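Local coordinates for stromal cell-derived factor 2-like protein (Arabidopsis thaliana, PDB 3MAL), which takes part in endoplasmic-reticulum protein quality control and the unfolded protein response, in a complex with ERDJ3B and BiP needed for accumulation of the immune receptor EFR, at residues A[105-110]-A[169-174]; A[127-132]-A[142-147]; A[154-159]-A[180-185]. One frame throughout, in Å; residues are numbered along the deposited sequence.

How the contacts relate
All three contacts lie in one beta-trefoil of MIR repeats, a chain without helices. Contact 2 is the hairpin 127-131/143-148 of the six-stranded barrel; contact 1 sets the loop before strand 110-115 against strand 170-175 of the second sheet, their centres about 19 Å apart. Contact 3 lies about 11 Å from each, between centres, and touches both: Glu171 bonds to Ser157 and His158, and Val144 and Arg145 bond to Trp184 and Asn182. Along the chain contact 2 nests inside contact 1; contact 3 opens after contact 2 closes, its segments alternating with those of contact 1. Contact 3, within the third MIR repeat, thus lies between a barrel strand and the second sheet.

Contact 1 of 3, residues A[105-110]-A[169-174]; sequences PISGNL and QQEVCG
Glu171 grips the loop 105-110 through both carboxylate oxygens. Its OE2 accepts two backbone N-H groups from the same face of the carboxylate: Ile106 N at 2.8 Å, 43° above the plane, and Ser107 N at 2.9 Å, on the syn side but tilted from the plane. OE1 receives the hydroxyl of Ser107 on its syn lone pair, with OG to OE1 at 2.6 Å. CG of Glu171 is anti to the backbone N (chi1 -163°) and the chain runs extended beyond it, which carries the carboxylate from the strand to the loop. Ser107 OG in turn accepts Asn109 ND2 at 2.9 Å, a bond inside the loop that ties its turn to the same group. Ser104 OG and His158 NE2 also hydrogen-bond to the carboxylate, at OE2 and OE1. The carboxylate thus fixes this inter-strand loop to the trefoil's second sheet.

Backbone pairing begins where the loop ends. Leu110 and Gly174 form an antiparallel hydrogen-bonded pair, Leu110 N to Gly174 O at 3.0 Å and Gly174 N to Leu110 O at 2.9 Å.

Nonpolar contact is slighter: Cys173 SG lies 3.8 Å from Asn109 CB, and Leu110 CB packs 3.8 Å from the CA of Gly174.

The loop follows strand 96-100 and leads into strand 110-115, which pairs with strand 170-175; strand 49-54 pairs with both, and on the other side of 170-175 lies strand 154-161.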
# COMPACT_ATOMS: atom_id res chain seq x y z
N PRO A 105 6.09 13.89 -5.86
CA PRO A 105 6.82 14.60 -6.93
C PRO A 105 6.01 15.25 -8.05
O PRO A 105 6.54 16.15 -8.72
CB PRO A 105 7.76 13.52 -7.51
CG PRO A 105 7.48 12.26 -6.75
CD PRO A 105 6.23 12.44 -5.96
N ILE A 106 4.78 14.82 -8.28
CA ILE A 106 4.01 15.37 -9.40
C ILE A 106 2.93 16.35 -8.93
O ILE A 106 2.88 17.48 -9.41
CB ILE A 106 3.39 14.26 -10.36
CG1 ILE A 106 4.51 13.47 -11.05
CG2 ILE A 106 2.52 14.90 -11.42
CD1 ILE A 106 4.00 12.43 -12.08
N SER A 107 2.10 15.91 -7.97
CA SER A 107 0.93 16.68 -7.56
C SER A 107 1.11 17.47 -6.24
O SER A 107 0.22 18.21 -5.83
CB SER A 107 -0.30 15.77 -7.47
OG SER A 107 -0.11 14.77 -6.46
N GLY A 108 2.25 17.31 -5.58
CA GLY A 108 2.50 18.08 -4.35
C GLY A 108 1.56 17.69 -3.22
O GLY A 108 1.21 18.52 -2.37
N ASN A 109 1.13 16.42 -3.23
CA ASN A 109 0.35 15.86 -2.12
C ASN A 109 1.30 15.10 -1.20
O ASN A 109 2.51 15.31 -1.26
CB ASN A 109 -0.80 14.99 -2.66
CG ASN A 109 -1.90 15.82 -3.32
OD1 ASN A 109 -2.52 16.66 -2.67
ND2 ASN A 109 -2.11 15.62 -4.61
N LEU A 110 0.78 14.26 -0.30
CA LEU A 110 1.66 13.62 0.68
C LEU A 110 2.51 12.59 -0.05
O LEU A 110 1.98 11.75 -0.76
CB LEU A 110 0.81 12.90 1.74
CG LEU A 110 0.41 13.46 3.12
CD1 LEU A 110 0.99 14.84 3.53
CD2 LEU A 110 -1.11 13.31 3.38
N GLN A 169 4.48 4.92 -15.57
CA GLN A 169 4.03 4.58 -14.20
C GLN A 169 3.36 5.81 -13.55
O GLN A 169 3.74 6.94 -13.85
CB GLN A 169 5.18 4.08 -13.34
CG GLN A 169 5.69 2.69 -13.76
CD GLN A 169 6.98 2.27 -13.04
OE1 GLN A 169 7.14 2.48 -11.83
NE2 GLN A 169 7.90 1.62 -13.80
N GLN A 170 2.36 5.58 -12.70
CA GLN A 170 1.59 6.68 -12.10
C GLN A 170 2.18 7.10 -10.76
O GLN A 170 2.75 6.27 -10.02
CB GLN A 170 0.11 6.27 -11.88
CG GLN A 170 -0.64 6.02 -13.15
CD GLN A 170 -2.04 5.48 -12.95
OE1 GLN A 170 -2.47 5.11 -11.84
NE2 GLN A 170 -2.79 5.44 -14.04
N GLU A 171 2.03 8.38 -10.45
CA GLU A 171 2.27 8.87 -9.09
C GLU A 171 1.35 8.16 -8.10
O GLU A 171 0.15 7.98 -8.35
CB GLU A 171 2.01 10.38 -8.98
CG GLU A 171 2.63 11.01 -7.72
CD GLU A 171 2.05 12.38 -7.41
OE1 GLU A 171 0.83 12.54 -7.53
OE2 GLU A 171 2.81 13.28 -7.02
N VAL A 172 1.93 7.79 -6.96
CA VAL A 172 1.14 7.37 -5.81
C VAL A 172 1.38 8.41 -4.72
O VAL A 172 2.52 8.87 -4.53
CB VAL A 172 1.52 5.93 -5.36
CG1 VAL A 172 0.82 5.55 -4.02
CG2 VAL A 172 1.16 4.95 -6.48
N CYS A 173 0.32 8.83 -4.04
CA CYS A 173 0.45 9.87 -3.01
C CYS A 173 -0.65 9.68 -1.97
O CYS A 173 -1.41 8.71 -2.04
CB CYS A 173 0.37 11.26 -3.65
SG CYS A 173 -1.20 11.62 -4.45
N GLY A 174 -0.69 10.58 -0.98
CA GLY A 174 -1.74 10.58 0.05
C GLY A 174 -2.52 11.88 -0.04
O GLY A 174 -1.91 12.95 -0.22

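Contact 2 of 3, residues A[127-132]-A[142-147]; sequences WKLIIE and QRVRLQ
CG of Arg145 is anti to its carbonyl carbon (chi1 -63°), and its chain runs extended to NE, whereas Glu132 bends at chi2; the two side chains meet in a salt bridge, Glu132 OE2 to Arg145 NE at 2.9 Å. The bond is not straight, with 138° at the hydrogen: NE comes from well above the carboxylate plane, and the carboxylate and guanidinium planes stand 72° apart. The other end of the guanidinium is held elsewhere, NH1 bonding to Lys179 O and Asn182 OD1.

The backbones run antiparallel, their strand axes 4.5 Å apart at closest approach. Lys128 with Gln147 and Ile130 with Arg145 are hydrogen-bonded pairs; Leu129 with Leu146 and Ile131 with Val144 are non-hydrogen-bonded pairs. Beyond the last of these, Glu132 N bonds to Arg143 O at 3.0 Å. This is a beta hairpin of the trefoil barrel, flanked by strand 85-90 on one side and strand 184-190 on the other.

Side chains alternate between two faces. Leu129, Ile131, Val144 and Leu146 share the apolar one, where Leu129 CD1 touches both Val144 CB, at 3.7 Å, and Leu146 CD2, at 3.9 Å. Trp138 covers Leu129 and Val144, while Ile86 and Leu88 cover Leu146. On the face of Lys128, Ile130, Arg145 and Gln147, the lysine and glutamine side chains lie side by side, pointing the same way, and Ile130 CD1 rests 3.9 Å from Gln147 CB. Gln147 NE2 bonds to Ser152 O.

At the open end of the hairpin, away from the connection between its strands, Leu146 O lies at the indole edge of Trp127, 3.8 Å from CE3, and Trp127 NE1 bonds to Leu97 O.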
# COMPACT_ATOMS: atom_id res chain seq x y z
N TRP A 127 -0.95 1.87 8.53
CA TRP A 127 -2.11 2.21 7.71
C TRP A 127 -3.35 1.56 8.28
O TRP A 127 -3.30 0.38 8.71
CB TRP A 127 -1.91 1.73 6.26
CG TRP A 127 -0.66 2.29 5.59
CD1 TRP A 127 0.61 1.83 5.74
CD2 TRP A 127 -0.59 3.41 4.70
NE1 TRP A 127 1.49 2.59 5.00
CE2 TRP A 127 0.78 3.57 4.34
CE3 TRP A 127 -1.53 4.29 4.15
CZ2 TRP A 127 1.22 4.58 3.48
CZ3 TRP A 127 -1.09 5.30 3.27
CH2 TRP A 127 0.27 5.42 2.94
N LYS A 128 -4.45 2.30 8.30
CA LYS A 128 -5.71 1.72 8.78
C LYS A 128 -6.47 1.17 7.57
O LYS A 128 -6.67 1.89 6.58
CB LYS A 128 -6.50 2.79 9.52
CG LYS A 128 -7.95 2.47 9.91
CD LYS A 128 -8.59 3.84 10.24
CE LYS A 128 -10.02 3.75 10.71
NZ LYS A 128 -10.54 5.10 11.10
N LEU A 129 -6.85 -0.11 7.64
CA LEU A 129 -7.70 -0.69 6.60
C LEU A 129 -9.16 -0.30 6.84
O LEU A 129 -9.69 -0.49 7.94
CB LEU A 129 -7.57 -2.22 6.53
CG LEU A 129 -8.56 -2.85 5.52
CD1 LEU A 129 -8.06 -2.73 4.06
CD2 LEU A 129 -8.83 -4.29 5.88
N ILE A 130 -9.78 0.24 5.81
CA ILE A 130 -11.18 0.67 5.90
C ILE A 130 -11.94 -0.04 4.80
O ILE A 130 -11.73 0.23 3.61
CB ILE A 130 -11.30 2.20 5.74
CG1 ILE A 130 -10.46 2.90 6.83
CG2 ILE A 130 -12.76 2.64 5.85
CD1 ILE A 130 -10.32 4.40 6.66
N ILE A 131 -12.79 -0.98 5.18
CA ILE A 131 -13.56 -1.70 4.17
C ILE A 131 -14.81 -0.89 3.85
O ILE A 131 -15.56 -0.53 4.75
CB ILE A 131 -13.93 -3.13 4.61
CG1 ILE A 131 -12.67 -3.94 4.94
CG2 ILE A 131 -14.76 -3.84 3.52
CD1 ILE A 131 -12.99 -5.30 5.56
N GLU A 132 -15.04 -0.63 2.57
CA GLU A 132 -16.11 0.29 2.19
C GLU A 132 -17.54 -0.17 2.52
O GLU A 132 -18.33 0.60 3.09
CB GLU A 132 -15.93 0.79 0.75
CG GLU A 132 -14.86 1.87 0.70
CD GLU A 132 -15.19 3.05 1.62
OE1 GLU A 132 -16.38 3.45 1.60
OE2 GLU A 132 -14.29 3.55 2.35
N GLN A 142 -12.65 -6.93 -2.70
CA GLN A 142 -13.60 -5.97 -2.09
C GLN A 142 -13.01 -4.57 -2.09
O GLN A 142 -11.79 -4.41 -2.03
CB GLN A 142 -14.13 -6.35 -0.68
CG GLN A 142 -13.08 -6.57 0.24
CD GLN A 142 -13.46 -6.65 1.70
OE1 GLN A 142 -14.52 -7.15 2.15
NE2 GLN A 142 -12.52 -6.25 2.46
N ARG A 143 -13.86 -3.56 -2.11
CA ARG A 143 -13.41 -2.19 -2.20
C ARG A 143 -12.96 -1.72 -0.83
O ARG A 143 -13.70 -1.88 0.16
CB ARG A 143 -14.55 -1.33 -2.75
CG ARG A 143 -14.97 -1.73 -4.17
CD ARG A 143 -16.33 -1.16 -4.56
NE ARG A 143 -16.16 0.10 -5.28
CZ ARG A 143 -16.40 1.31 -4.79
NH1 ARG A 143 -16.85 1.45 -3.54
NH2 ARG A 143 -16.19 2.38 -5.55
N VAL A 144 -11.74 -1.18 -0.75
CA VAL A 144 -11.16 -0.75 0.53
C VAL A 144 -10.42 0.57 0.33
O VAL A 144 -10.11 0.97 -0.81
CB VAL A 144 -10.15 -1.81 1.14
CG1 VAL A 144 -10.83 -3.17 1.33
CG2 VAL A 144 -8.88 -1.95 0.27
N ARG A 145 -10.13 1.24 1.43
CA ARG A 145 -9.21 2.37 1.43
C ARG A 145 -8.15 2.02 2.46
O ARG A 145 -8.41 1.20 3.35
CB ARG A 145 -9.92 3.67 1.84
CG ARG A 145 -11.02 4.11 0.87
CD ARG A 145 -11.56 5.53 1.17
NE ARG A 145 -12.97 5.63 0.75
CZ ARG A 145 -13.39 6.07 -0.42
NH1 ARG A 145 -12.55 6.49 -1.34
NH2 ARG A 145 -14.68 6.10 -0.66
N LEU A 146 -6.97 2.61 2.33
CA LEU A 146 -5.93 2.52 3.36
C LEU A 146 -5.57 3.93 3.80
O LEU A 146 -5.10 4.76 3.01
CB LEU A 146 -4.70 1.80 2.81
CG LEU A 146 -4.87 0.31 2.49
CD1 LEU A 146 -3.74 -0.13 1.60
CD2 LEU A 146 -4.91 -0.50 3.78
N GLN A 147 -5.81 4.21 5.07
CA GLN A 147 -5.57 5.54 5.62
C GLN A 147 -4.31 5.57 6.49
O GLN A 147 -4.19 4.84 7.47
CB GLN A 147 -6.78 6.06 6.39
CG GLN A 147 -6.63 7.53 6.80
CD GLN A 147 -7.79 8.08 7.59
OE1 GLN A 147 -8.50 7.33 8.28
NE2 GLN A 147 -8.01 9.40 7.49

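Contact 3 of 3, residues A[154-159]-A[180-185]; sequences YLHSHD and ADNIWL
Leu155, His156 and Ser157 meet Asp181, Asn182 and Trp184 where strand 154-158 passes a 3-10 turn and the start of the next strand, the end-to-end directions of 154-158 and 181-184 being 114° apart and the closest CA pair His156 with Asn182 at 4.5 Å.

Trp184 meets Leu155 in two ways. Its NE1 donates to Leu155 O at 2.9 Å in a fairly straight bond; the acceptor lies in the plane of the indole, but NE1 stands 68° above the carbonyl plane of Leu155. The same leucine also covers a face of the ring. Its CG is anti to the backbone N, and CD2 sits 3.9 Å from the centroid of the five-membered ring, 22° off the normal, a CH-pi contact. The indole thus has a carbonyl at its edge and a methyl over its face. Ser157 CB adds a looser contact, 4.1 Å from Trp184 CZ2. His28 meets the indole edge-to-face.

The imidazole of His156 packs against the turn. Asn182 ND2 lies at its edge, 3.1 Å from CD2, and NE2 is 3.4 Å from Asp181 CB. Besides its bond to Arg145, the Asn182 amide is fixed from outside by Lys179 N at OD1 and by Glu177 O at ND2. A water lies within hydrogen-bonding distance of Leu155 O and Asn182 O and may bridge them.

Beyond these residues, Ser157 OG and His158 NE2 turn to Glu171, while Leu155 packs on Leu26, Leu146 and Val172, from three different strands. The burial of Leu155 and Trp184 where a barrel strand meets the second sheet fits the hydrophobic interior of a beta-trefoil, here within the third MIR repeat.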
# COMPACT_ATOMS: atom_id res chain seq x y z
N TYR A 154 -5.23 9.27 2.73
CA TYR A 154 -5.66 8.03 2.07
C TYR A 154 -4.67 7.74 0.95
O TYR A 154 -4.31 8.65 0.19
CB TYR A 154 -7.07 8.16 1.47
CG TYR A 154 -8.10 8.42 2.52
CD1 TYR A 154 -8.53 7.38 3.35
CD2 TYR A 154 -8.61 9.70 2.73
CE1 TYR A 154 -9.48 7.59 4.33
CE2 TYR A 154 -9.57 9.93 3.72
CZ TYR A 154 -9.99 8.86 4.53
OH TYR A 154 -10.93 9.03 5.53
N LEU A 155 -4.21 6.49 0.88
CA LEU A 155 -3.41 6.03 -0.25
C LEU A 155 -4.18 6.33 -1.55
O LEU A 155 -5.35 5.94 -1.71
CB LEU A 155 -3.16 4.51 -0.13
CG LEU A 155 -2.25 3.92 -1.21
CD1 LEU A 155 -0.80 4.38 -0.98
CD2 LEU A 155 -2.35 2.38 -1.17
N HIS A 156 -3.50 6.98 -2.49
CA HIS A 156 -4.18 7.61 -3.62
C HIS A 156 -3.36 7.40 -4.88
O HIS A 156 -2.13 7.39 -4.82
CB HIS A 156 -4.29 9.12 -3.34
CG HIS A 156 -5.27 9.83 -4.21
ND1 HIS A 156 -4.92 10.41 -5.41
CD2 HIS A 156 -6.59 10.08 -4.04
CE1 HIS A 156 -5.98 10.97 -5.96
NE2 HIS A 156 -7.00 10.79 -5.14
N SER A 157 -4.03 7.20 -6.02
CA SER A 157 -3.38 7.33 -7.31
C SER A 157 -4.30 8.02 -8.32
O SER A 157 -5.44 8.42 -7.99
CB SER A 157 -2.88 5.97 -7.84
OG SER A 157 -1.82 6.16 -8.78
N HIS A 158 -3.79 8.18 -9.54
CA HIS A 158 -4.48 8.94 -10.60
C HIS A 158 -3.67 8.85 -11.89
O HIS A 158 -2.53 8.42 -11.90
CB HIS A 158 -4.69 10.42 -10.25
CG HIS A 158 -3.57 11.06 -9.46
ND1 HIS A 158 -3.78 12.14 -8.64
CD2 HIS A 158 -2.26 10.75 -9.36
CE1 HIS A 158 -2.64 12.49 -8.06
NE2 HIS A 158 -1.69 11.66 -8.49
N ASP A 159 -4.29 9.29 -12.98
CA ASP A 159 -3.67 9.29 -14.30
C ASP A 159 -2.70 10.48 -14.40
O ASP A 159 -2.89 11.38 -15.23
CB ASP A 159 -4.79 9.39 -15.34
CG ASP A 159 -4.30 9.21 -16.75
OD1 ASP A 159 -3.26 8.57 -16.96
OD2 ASP A 159 -4.96 9.75 -17.66
N ALA A 180 -13.07 8.75 -5.41
CA ALA A 180 -13.03 7.56 -6.27
C ALA A 180 -11.59 7.06 -6.49
O ALA A 180 -11.34 5.85 -6.53
CB ALA A 180 -13.72 7.85 -7.60
N ASP A 181 -10.65 8.00 -6.62
CA ASP A 181 -9.23 7.68 -6.86
C ASP A 181 -8.47 7.25 -5.61
O ASP A 181 -7.24 7.10 -5.67
CB ASP A 181 -8.50 8.88 -7.49
CG ASP A 181 -8.82 9.08 -8.97
OD1 ASP A 181 -9.05 8.10 -9.70
OD2 ASP A 181 -8.82 10.25 -9.41
N ASN A 182 -9.14 7.07 -4.47
CA ASN A 182 -8.47 6.38 -3.36
C ASN A 182 -9.14 5.08 -2.91
O ASN A 182 -8.98 4.64 -1.77
CB ASN A 182 -8.02 7.32 -2.20
CG ASN A 182 -9.07 8.33 -1.78
OD1 ASN A 182 -10.16 7.96 -1.33
ND2 ASN A 182 -8.72 9.62 -1.87
N ILE A 183 -9.90 4.47 -3.81
CA ILE A 183 -10.38 3.14 -3.54
C ILE A 183 -9.46 2.11 -4.20
O ILE A 183 -8.96 2.30 -5.33
CB ILE A 183 -11.88 2.95 -3.90
CG1 ILE A 183 -12.39 1.58 -3.44
CG2 ILE A 183 -12.12 3.19 -5.38
CD1 ILE A 183 -12.13 0.44 -4.41
N TRP A 184 -9.16 1.06 -3.44
CA TRP A 184 -8.27 -0.00 -3.88
C TRP A 184 -8.94 -1.37 -3.70
O TRP A 184 -9.90 -1.51 -2.95
CB TRP A 184 -6.95 0.04 -3.08
CG TRP A 184 -6.16 1.31 -3.29
CD1 TRP A 184 -6.38 2.53 -2.71
CD2 TRP A 184 -5.02 1.49 -4.15
NE1 TRP A 184 -5.45 3.45 -3.14
CE2 TRP A 184 -4.60 2.84 -4.03
CE3 TRP A 184 -4.31 0.65 -5.01
CZ2 TRP A 184 -3.51 3.36 -4.73
CZ3 TRP A 184 -3.22 1.16 -5.71
CH2 TRP A 184 -2.82 2.50 -5.56
N LEU A 185 -8.38 -2.37 -4.38
CA LEU A 185 -8.84 -3.76 -4.32
C LEU A 185 -7.62 -4.70 -4.20
O LEU A 185 -6.66 -4.60 -4.99
CB LEU A 185 -9.63 -4.10 -5.60
CG LEU A 185 -10.76 -3.12 -5.98
CD1 LEU A 185 -10.82 -2.81 -7.46
CD2 LEU A 185 -12.10 -3.61 -5.52
O HOH W 1 -7.09 4.59 0.28